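Local coordinates for conserved uncharacterized protein (predicted phosphoesterase COG0622) (Streptococcus pneumoniae, PDB 3CK2) that is an uncharacterized, predicted calcineurin-like metallophosphoesterase that binds two manganese ions and probably hydrolyses phosphoester bonds, at residues Q95-W100 with A107-G112; K124-N129 with A146-D151. All coordinates share one frame; numbering follows the deposited sequence.

Contact 1 of 2, residues Q95-W100 with A107-G112; sequences QKLDYW and AICLYG
Helix 95-103 packs on strand 108-110 within the beta-alpha-beta unit formed by strand 78-83, the helix and strand 108-110, and L97 is the helix residue that makes the contact, reaching C109 and Y111. The sulfur of C109 rests against the fork of L97: C109 SG lies 3.9 Å from both L97 CG and L97 CD1 and 4.1 Å from L97 CD2. L97 CA and C109 CA are 8.5 Å apart, and each residue's CB points to the other segment, so that the side chains meet between the backbones. With SG anti to its own N (chi1 178°), C109 extends the sulfur from the strand into the leucine's fork.

The second methyl of L97 also takes a different partner. L97 CD2 sits over one face of the Y111 ring, 4.0 Å from Y111 CD2 and 4.1 Å from Y111 CG, so it covers the ring near its root and not near the hydroxyl. The two side chains cross at about a right angle. With chi1 at 71°, Y111 CG lies between N and C, and the ring turns a face to L97 CD2; F94 also meets this ring. Within the helix, L97 CD1 lies in plane at the edge of the W100 ring, which in turn meets F88 and makes a cation-pi contact with R70.

No hydrogen bond joins the two segments, and all three touching residues are buried. Between these two segments the contact is apolar, made by the fork of one leucine against a sulfur of the strand and an aromatic face just beyond its end.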
loop_
_atom_site.group_PDB
_atom_site.type_symbol
_atom_site.label_atom_id
_atom_site.label_comp_id
_atom_site.label_asym_id
_atom_site.label_seq_id
_atom_site.Cartn_x
_atom_site.Cartn_y
_atom_site.Cartn_z
ATOM N N GLN A 95 -1.937 -17.648 2.550
ATOM C CA GLN A 95 -0.817 -18.520 2.882
ATOM C C GLN A 95 0.411 -18.314 1.976
ATOM O O GLN A 95 1.545 -18.341 2.452
ATOM C CB GLN A 95 -1.260 -19.987 2.841
ATOM C CG GLN A 95 -2.251 -20.337 3.946
ATOM C CD GLN A 95 -2.501 -21.822 4.079
ATOM O OE1 GLN A 95 -2.764 -22.514 3.086
ATOM N NE2 GLN A 95 -2.435 -22.327 5.315
ATOM N N LYS A 96 0.188 -18.118 0.677
ATOM C CA LYS A 96 1.282 -17.854 -0.242
ATOM C C LYS A 96 1.892 -16.465 0.017
ATOM O O LYS A 96 3.096 -16.320 0.073
ATOM C CB LYS A 96 0.815 -17.999 -1.701
ATOM C CG LYS A 96 0.537 -19.439 -2.138
ATOM C CD LYS A 96 0.170 -19.509 -3.599
ATOM C CE LYS A 96 -0.556 -20.810 -3.966
ATOM N NZ LYS A 96 -2.071 -20.663 -4.131
ATOM N N LEU A 97 1.059 -15.450 0.184
ATOM C CA LEU A 97 1.570 -14.114 0.523
ATOM C C LEU A 97 2.373 -14.103 1.849
ATOM O O LEU A 97 3.446 -13.515 1.928
ATOM C CB LEU A 97 0.429 -13.112 0.607
ATOM C CG LEU A 97 0.815 -11.632 0.706
ATOM C CD1 LEU A 97 1.489 -11.169 -0.614
ATOM C CD2 LEU A 97 -0.395 -10.790 1.069
ATOM N N ASP A 98 1.856 -14.773 2.869
ATOM C CA ASP A 98 2.525 -14.860 4.162
ATOM C C ASP A 98 3.820 -15.694 4.078
ATOM O O ASP A 98 4.790 -15.389 4.753
ATOM C CB ASP A 98 1.560 -15.453 5.196
ATOM C CG ASP A 98 2.106 -15.431 6.606
ATOM O OD1 ASP A 98 2.346 -14.356 7.179
ATOM O OD2 ASP A 98 2.272 -16.506 7.176
ATOM N N TYR A 99 3.854 -16.747 3.271
ATOM C CA TYR A 99 5.094 -17.506 3.121
ATOM C C TYR A 99 6.231 -16.618 2.566
ATOM O O TYR A 99 7.362 -16.642 3.055
ATOM C CB TYR A 99 4.856 -18.710 2.221
ATOM C CG TYR A 99 6.076 -19.600 2.022
ATOM C CD1 TYR A 99 6.458 -20.523 2.991
ATOM C CD2 TYR A 99 6.830 -19.523 0.849
ATOM C CE1 TYR A 99 7.575 -21.347 2.803
ATOM C CE2 TYR A 99 7.933 -20.327 0.656
ATOM C CZ TYR A 99 8.301 -21.238 1.630
ATOM O OH TYR A 99 9.391 -22.022 1.406
ATOM N N TRP A 100 5.886 -15.812 1.560
ATOM C CA TRP A 100 6.818 -14.900 0.904
ATOM C C TRP A 100 7.287 -13.863 1.887
ATOM O O TRP A 100 8.462 -13.570 1.927
ATOM C CB TRP A 100 6.150 -14.228 -0.316
ATOM C CG TRP A 100 6.967 -13.143 -0.967
ATOM C CD1 TRP A 100 8.271 -13.239 -1.360
ATOM C CD2 TRP A 100 6.542 -11.813 -1.323
ATOM N NE1 TRP A 100 8.691 -12.056 -1.921
ATOM C CE2 TRP A 100 7.651 -11.163 -1.916
ATOM C CE3 TRP A 100 5.344 -11.102 -1.185
ATOM C CZ2 TRP A 100 7.594 -9.841 -2.382
ATOM C CZ3 TRP A 100 5.291 -9.788 -1.650
ATOM C CH2 TRP A 100 6.406 -9.178 -2.247
ATOM N N ALA A 107 9.216 -6.170 7.505
ATOM C CA ALA A 107 8.483 -5.477 8.569
ATOM C C ALA A 107 7.002 -5.300 8.143
ATOM O O ALA A 107 6.065 -5.430 8.956
ATOM C CB ALA A 107 9.136 -4.103 8.890
ATOM N N ILE A 108 6.821 -4.997 6.856
ATOM C CA ILE A 108 5.538 -4.620 6.290
ATOM C C ILE A 108 5.378 -5.272 4.913
ATOM O O ILE A 108 6.315 -5.319 4.125
ATOM C CB ILE A 108 5.386 -3.077 6.138
ATOM C CG1 ILE A 108 5.570 -2.369 7.502
ATOM C CG2 ILE A 108 3.991 -2.726 5.463
ATOM C CD1 ILE A 108 5.628 -0.822 7.422
ATOM N N CYS A 109 4.188 -5.792 4.664
ATOM C CA CYS A 109 3.811 -6.405 3.399
ATOM C C CYS A 109 2.589 -5.658 2.833
ATOM O O CYS A 109 1.532 -5.636 3.417
ATOM C CB CYS A 109 3.500 -7.879 3.621
ATOM S SG CYS A 109 2.960 -8.760 2.118
ATOM N N LEU A 110 2.787 -5.006 1.703
ATOM C CA LEU A 110 1.796 -4.148 1.088
ATOM C C LEU A 110 1.198 -4.882 -0.091
ATOM O O LEU A 110 1.923 -5.433 -0.896
ATOM C CB LEU A 110 2.459 -2.860 0.587
ATOM C CG LEU A 110 3.061 -1.934 1.643
ATOM C CD1 LEU A 110 3.712 -0.705 0.947
ATOM C CD2 LEU A 110 1.987 -1.503 2.693
ATOM N N TYR A 111 -0.130 -4.883 -0.174
ATOM C CA TYR A 111 -0.850 -5.545 -1.267
ATOM C C TYR A 111 -2.110 -4.703 -1.701
ATOM O O TYR A 111 -2.490 -3.731 -1.038
ATOM C CB TYR A 111 -1.151 -7.038 -0.901
ATOM C CG TYR A 111 -2.192 -7.254 0.154
ATOM C CD1 TYR A 111 -3.483 -7.608 -0.189
ATOM C CD2 TYR A 111 -1.893 -7.133 1.499
ATOM C CE1 TYR A 111 -4.471 -7.794 0.786
ATOM C CE2 TYR A 111 -2.898 -7.302 2.494
ATOM C CZ TYR A 111 -4.177 -7.630 2.119
ATOM O OH TYR A 111 -5.169 -7.820 3.073
ATOM N N GLY A 112 -2.675 -5.053 -2.866
ATOM C CA GLY A 112 -3.881 -4.453 -3.381
ATOM C C GLY A 112 -4.870 -5.548 -3.786
ATOM O O GLY A 112 -5.145 -6.466 -3.014
#

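Contact 2 of 2, residues K124-N129 with A146-D151; sequences KILFLN and ARVEID
L128 and V148 meet methyl to methyl at their tips, while L126 runs past V148 the other way, side against side; these two modes of approach define the meeting of strands 125-129 and 146-150. In the first pair, L128 CD2 to V148 CG2 is 3.4 Å, short for two methyl carbons; at 2.3 Å resolution this may reflect coordinate error as much as tight packing. In the second, L126 CD2 lies alongside the other valine methyl at 3.9 Å from V148 CG1. V148 thus divides its branches between two leucines. Its chi1 of -173° sets CG1 anti to the backbone N and leaves CG2 anti to the carbonyl carbon, so that each methyl serves a different partner.

L128 also spans to the next inward-facing residue of the opposite strand. L128 CD2 is 4.0 Å from A146 CB and L128 CD1 is 4.1 Å from the same atom, so both ends of the leucine fork rest on the short alanine side chain.

Strand 125-130 belongs to the sheet that holds 108-110, and strand 145-150 to the one that holds 7-12 and 154-160. The short strand axes approach to 9.1 Å at an angle of 159°, nearly antiparallel, and no hydrogen bond links the segments, as expected for face-to-face packing. All four touching residues are buried. Neighbouring strand 154-160 extends the same layer, with F155 against L126 and V157 and F159 against L128, while I9 of strand 7-12 lies beside V148. The contact is part of the interface between the two mixed sheets at the centre of the alpha-beta-beta-alpha sandwich of calcineurin-like phosphoesterases.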
loop_
_atom_site.group_PDB
_atom_site.type_symbol
_atom_site.label_atom_id
_atom_site.label_comp_id
_atom_site.label_asym_id
_atom_site.label_seq_id
_atom_site.Cartn_x
_atom_site.Cartn_y
_atom_site.Cartn_z
ATOM N N LYS A 124 5.454 -11.141 13.161
ATOM C CA LYS A 124 5.677 -9.723 13.536
ATOM C C LYS A 124 5.409 -8.821 12.325
ATOM O O LYS A 124 5.884 -7.687 12.281
ATOM C CB LYS A 124 7.090 -9.497 14.066
ATOM C CG LYS A 124 7.458 -10.365 15.258
ATOM C CD LYS A 124 8.935 -10.703 15.245
ATOM C CE LYS A 124 9.252 -11.721 14.140
ATOM N NZ LYS A 124 10.723 -11.930 14.054
ATOM N N ILE A 125 4.652 -9.323 11.346
ATOM C CA ILE A 125 4.514 -8.651 10.063
ATOM C C ILE A 125 3.159 -7.965 9.924
ATOM O O ILE A 125 2.099 -8.600 10.039
ATOM C CB ILE A 125 4.731 -9.634 8.864
ATOM C CG1 ILE A 125 5.998 -10.484 9.083
ATOM C CG2 ILE A 125 4.804 -8.837 7.542
ATOM C CD1 ILE A 125 6.241 -11.598 8.068
ATOM N N LEU A 126 3.215 -6.659 9.672
ATOM C CA LEU A 126 2.038 -5.890 9.277
ATOM C C LEU A 126 1.702 -6.149 7.806
ATOM O O LEU A 126 2.552 -5.913 6.914
ATOM C CB LEU A 126 2.289 -4.396 9.464
ATOM C CG LEU A 126 1.207 -3.431 8.977
ATOM C CD1 LEU A 126 -0.090 -3.604 9.765
ATOM C CD2 LEU A 126 1.717 -2.002 9.026
ATOM N N PHE A 127 0.478 -6.651 7.573
ATOM C CA PHE A 127 -0.112 -6.776 6.243
ATOM C C PHE A 127 -1.173 -5.686 6.062
ATOM O O PHE A 127 -2.068 -5.529 6.892
ATOM C CB PHE A 127 -0.755 -8.156 6.031
ATOM C CG PHE A 127 0.238 -9.303 6.043
ATOM C CD1 PHE A 127 0.710 -9.855 4.850
ATOM C CD2 PHE A 127 0.688 -9.829 7.236
ATOM C CE1 PHE A 127 1.621 -10.903 4.868
ATOM C CE2 PHE A 127 1.599 -10.880 7.253
ATOM C CZ PHE A 127 2.075 -11.396 6.061
ATOM N N LEU A 128 -1.071 -4.956 4.959
ATOM C CA LEU A 128 -1.919 -3.802 4.705
ATOM C C LEU A 128 -2.375 -3.765 3.260
ATOM O O LEU A 128 -1.553 -3.809 2.332
ATOM C CB LEU A 128 -1.174 -2.491 5.026
ATOM C CG LEU A 128 -1.859 -1.147 4.723
ATOM C CD1 LEU A 128 -3.021 -0.893 5.706
ATOM C CD2 LEU A 128 -0.832 -0.064 4.849
ATOM N N ASN A 129 -3.697 -3.669 3.105
ATOM C CA ASN A 129 -4.323 -3.255 1.866
ATOM C C ASN A 129 -4.872 -1.875 2.161
ATOM O O ASN A 129 -5.671 -1.699 3.109
ATOM C CB ASN A 129 -5.430 -4.239 1.458
ATOM C CG ASN A 129 -5.970 -3.969 0.048
ATOM O OD1 ASN A 129 -6.175 -2.825 -0.340
ATOM N ND2 ASN A 129 -6.209 -5.030 -0.711
ATOM N N ALA A 146 -4.097 4.741 2.599
ATOM C CA ALA A 146 -3.582 4.484 3.956
ATOM C C ALA A 146 -2.293 5.263 4.251
ATOM O O ALA A 146 -1.452 5.503 3.379
ATOM C CB ALA A 146 -3.379 2.933 4.198
ATOM N N ARG A 147 -2.199 5.679 5.501
ATOM C CA ARG A 147 -0.983 6.210 6.118
ATOM C C ARG A 147 -0.499 5.253 7.217
ATOM O O ARG A 147 -1.280 4.874 8.100
ATOM C CB ARG A 147 -1.255 7.575 6.730
ATOM C CG ARG A 147 -0.022 8.180 7.352
ATOM C CD ARG A 147 -0.300 9.541 7.947
ATOM N NE ARG A 147 -1.307 9.438 9.003
ATOM C CZ ARG A 147 -2.101 10.438 9.406
ATOM N NH1 ARG A 147 -2.034 11.637 8.853
ATOM N NH2 ARG A 147 -2.985 10.231 10.359
ATOM N N VAL A 148 0.767 4.858 7.156
ATOM C CA VAL A 148 1.385 4.083 8.232
ATOM C C VAL A 148 2.496 4.912 8.916
ATOM O O VAL A 148 3.376 5.450 8.241
ATOM C CB VAL A 148 1.970 2.707 7.746
ATOM C CG1 VAL A 148 2.439 1.859 8.965
ATOM C CG2 VAL A 148 0.955 1.936 6.865
ATOM N N GLU A 149 2.432 5.003 10.247
ATOM C CA GLU A 149 3.528 5.589 11.035
ATOM C C GLU A 149 4.315 4.489 11.746
ATOM O O GLU A 149 3.751 3.566 12.336
ATOM C CB GLU A 149 2.988 6.662 11.957
ATOM C CG GLU A 149 2.232 7.670 11.098
ATOM C CD GLU A 149 1.835 8.927 11.812
ATOM O OE1 GLU A 149 1.002 8.819 12.742
ATOM O OE2 GLU A 149 2.357 10.016 11.420
ATOM N N ILE A 150 5.632 4.531 11.575
ATOM C CA ILE A 150 6.479 3.419 11.988
ATOM C C ILE A 150 7.495 3.921 12.969
ATOM O O ILE A 150 8.189 4.880 12.682
ATOM C CB ILE A 150 7.241 2.720 10.788
ATOM C CG1 ILE A 150 6.283 2.274 9.661
ATOM C CG2 ILE A 150 8.079 1.543 11.295
ATOM C CD1 ILE A 150 6.559 2.934 8.327
ATOM N N ASP A 151 7.570 3.282 14.128
ATOM C CA ASP A 151 8.747 3.430 14.991
ATOM C C ASP A 151 9.067 2.090 15.674
ATOM O O ASP A 151 8.463 1.066 15.322
ATOM C CB ASP A 151 8.627 4.628 15.953
ATOM C CG ASP A 151 7.584 4.441 17.035
ATOM O OD1 ASP A 151 6.906 3.417 17.103
ATOM O OD2 ASP A 151 7.445 5.362 17.856
#

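Contacts 1 and 2 lie on opposite faces of one sheet, their centres 12 Å apart: C109 and Y111 turn to helix 95-103, while L126 and L128 turn to the second sheet. The parallel neighbours 108-110 and 125-130 join them through probable backbone hydrogen bonds, C109 N to L126 O at 2.8 Å and Y111 N to L128 O at 3.1 Å. Together the contacts build a helix-sheet-sheet layering. Neither contact supplies a metal ligand, but the side chain of Y111 is about 10 Å from a manganese ion, and H113 and H115, just beyond the 107-112 segment, do bind manganese. In contact 2, the side chain of A146 is about 11 Å from the bound meso-tartaric acid.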